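Local coordinates for protein maquette-3 (Escherichia coli, PDB 6Z0C) that is an artificial, computationally modelled four-helix bundle, apparently made to explore buried charged networks in a hydrophobic core and probably without a natural function, at residues E23-I28 / E171-V176. Sequence-based numbering, arbitrary orientation.
Sequences EIQQLI and ELLQLV
Helices 4-48 and 152-194 run nearly antiparallel here, their segment axes 10.2 Å apart at 161°, and I24 and L175 have the nearest CA atoms (6.7 Å). The two side chains run alongside one another, head to tail. I24 CG1 lies 3.7 Å from L175 CB, and I24 CD1 continues over the L175 backbone. The I24 side chain crosses that of L172 nearly at right angles; a chi1 of -76° sets CG2 anti to the backbone N, next to L172 CD1 (4.1 Å). L27 CD2 sits against the L172 backbone, 3.4 Å from L172 N, and also touches L175 CD1 at 3.8 Å. This is the apolar packing between the first and last helices of the designed four-helix bundle. Replacing I24 with an alanine is likely to leave a gap beside L175 CB and take away the methyl that L172 CD1 rests against. Toward the bundle interior, I28 CG1 touches L172 CD2, and both I28 and V176 pack on F125 of helix 105-144. At the solvent-exposed border, the extended E23 chain crosses L175, with E23 CG 3.8 Å from L175 CD1. E23 OE2 stays 6.9 Å from E171 OE2, so the two carboxylates do not touch.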
loop_
_atom_site.group_PDB
_atom_site.type_symbol
_atom_site.label_atom_id
_atom_site.label_comp_id
_atom_site.label_asym_id
_atom_site.label_seq_id
_atom_site.Cartn_x
_atom_site.Cartn_y
_atom_site.Cartn_z
ATOM N N GLU A 23 -1.738 -5.491 -8.115
ATOM C CA GLU A 23 -0.261 -5.313 -8.075
ATOM C C GLU A 23 0.176 -5.018 -6.634
ATOM O O GLU A 23 1.179 -5.598 -6.187
ATOM C CB GLU A 23 0.168 -4.197 -9.031
ATOM C CG GLU A 23 1.672 -4.028 -9.130
ATOM C CD GLU A 23 2.135 -3.039 -10.186
ATOM O OE1 GLU A 23 1.277 -2.313 -10.742
ATOM O OE2 GLU A 23 3.354 -2.991 -10.446
ATOM N N ILE A 24 -0.552 -4.148 -5.932
ATOM C CA ILE A 24 -0.301 -3.813 -4.500
ATOM C C ILE A 24 -0.425 -5.087 -3.648
ATOM O O ILE A 24 0.476 -5.338 -2.831
ATOM C CB ILE A 24 -1.242 -2.686 -4.031
ATOM C CG1 ILE A 24 -0.772 -1.332 -4.571
ATOM C CG2 ILE A 24 -1.382 -2.690 -2.518
ATOM C CD1 ILE A 24 -1.757 -0.205 -4.378
ATOM N N GLN A 25 -1.496 -5.861 -3.815
ATOM C CA GLN A 25 -1.723 -7.102 -3.020
ATOM C C GLN A 25 -0.587 -8.101 -3.278
ATOM O O GLN A 25 -0.128 -8.738 -2.304
ATOM C CB GLN A 25 -3.097 -7.702 -3.326
ATOM C CG GLN A 25 -4.241 -6.786 -2.916
ATOM C CD GLN A 25 -5.391 -7.536 -2.292
ATOM O OE1 GLN A 25 -6.079 -8.311 -2.954
ATOM N NE2 GLN A 25 -5.608 -7.305 -1.007
ATOM N N GLN A 26 -0.135 -8.229 -4.528
ATOM C CA GLN A 26 0.974 -9.148 -4.900
ATOM C C GLN A 26 2.274 -8.666 -4.246
ATOM O O GLN A 26 3.017 -9.522 -3.731
ATOM C CB GLN A 26 1.132 -9.258 -6.418
ATOM C CG GLN A 26 2.236 -10.220 -6.847
ATOM C CD GLN A 26 2.027 -11.627 -6.338
ATOM O OE1 GLN A 26 0.899 -12.092 -6.179
ATOM N NE2 GLN A 26 3.121 -12.322 -6.076
ATOM N N LEU A 27 2.549 -7.358 -4.265
ATOM C CA LEU A 27 3.796 -6.800 -3.674
ATOM C C LEU A 27 3.767 -7.004 -2.153
ATOM O O LEU A 27 4.805 -7.373 -1.596
ATOM C CB LEU A 27 3.958 -5.325 -4.060
ATOM C CG LEU A 27 5.180 -4.615 -3.473
ATOM C CD1 LEU A 27 6.452 -5.432 -3.660
ATOM C CD2 LEU A 27 5.351 -3.233 -4.095
ATOM N N ILE A 28 2.614 -6.817 -1.504
ATOM C CA ILE A 28 2.467 -7.082 -0.042
ATOM C C ILE A 28 2.792 -8.555 0.238
ATOM O O ILE A 28 3.513 -8.818 1.218
ATOM C CB ILE A 28 1.073 -6.694 0.479
ATOM C CG1 ILE A 28 0.875 -5.176 0.473
ATOM C CG2 ILE A 28 0.858 -7.276 1.867
ATOM C CD1 ILE A 28 -0.561 -4.745 0.632
ATOM N N GLU A 171 8.918 0.772 -3.572
ATOM C CA GLU A 171 8.102 0.355 -4.741
ATOM C C GLU A 171 6.623 0.406 -4.334
ATOM O O GLU A 171 5.813 0.936 -5.112
ATOM C CB GLU A 171 8.545 -1.031 -5.217
ATOM C CG GLU A 171 8.491 -1.202 -6.721
ATOM C CD GLU A 171 9.363 -0.232 -7.502
ATOM O OE1 GLU A 171 10.604 -0.329 -7.397
ATOM O OE2 GLU A 171 8.798 0.624 -8.203
ATOM N N LEU A 172 6.301 -0.087 -3.137
ATOM C CA LEU A 172 4.916 -0.115 -2.596
ATOM C C LEU A 172 4.422 1.322 -2.377
ATOM O O LEU A 172 3.281 1.609 -2.775
ATOM C CB LEU A 172 4.899 -0.929 -1.299
ATOM C CG LEU A 172 3.546 -1.059 -0.602
ATOM C CD1 LEU A 172 2.486 -1.608 -1.545
ATOM C CD2 LEU A 172 3.667 -1.934 0.634
ATOM N N LEU A 173 5.250 2.201 -1.796
ATOM C CA LEU A 173 4.902 3.642 -1.631
ATOM C C LEU A 173 4.517 4.236 -2.991
ATOM O O LEU A 173 3.498 4.940 -3.050
ATOM C CB LEU A 173 6.069 4.422 -1.011
ATOM C CG LEU A 173 6.061 4.559 0.509
ATOM C CD1 LEU A 173 7.214 5.440 0.970
ATOM C CD2 LEU A 173 4.739 5.120 1.014
ATOM N N GLN A 174 5.297 3.965 -4.043
ATOM C CA GLN A 174 5.044 4.502 -5.411
ATOM C C GLN A 174 3.672 4.031 -5.921
ATOM O O GLN A 174 2.964 4.844 -6.540
ATOM C CB GLN A 174 6.158 4.094 -6.373
ATOM C CG GLN A 174 7.476 4.800 -6.088
ATOM C CD GLN A 174 8.593 4.306 -6.972
ATOM O OE1 GLN A 174 8.530 4.416 -8.194
ATOM N NE2 GLN A 174 9.636 3.773 -6.355
ATOM N N LEU A 175 3.315 2.764 -5.697
ATOM C CA LEU A 175 2.015 2.205 -6.155
ATOM C C LEU A 175 0.875 2.921 -5.422
ATOM O O LEU A 175 -0.137 3.202 -6.071
ATOM C CB LEU A 175 1.967 0.690 -5.923
ATOM C CG LEU A 175 3.002 -0.142 -6.682
ATOM C CD1 LEU A 175 2.778 -1.626 -6.438
ATOM C CD2 LEU A 175 2.995 0.157 -8.174
ATOM N N VAL A 176 1.041 3.222 -4.130
ATOM C CA VAL A 176 -0.003 3.902 -3.305
ATOM C C VAL A 176 -0.137 5.347 -3.800
ATOM O O VAL A 176 -1.263 5.870 -3.814
ATOM C CB VAL A 176 0.317 3.835 -1.800
ATOM C CG1 VAL A 176 -0.703 4.603 -0.978
ATOM C CG2 VAL A 176 0.405 2.398 -1.313
#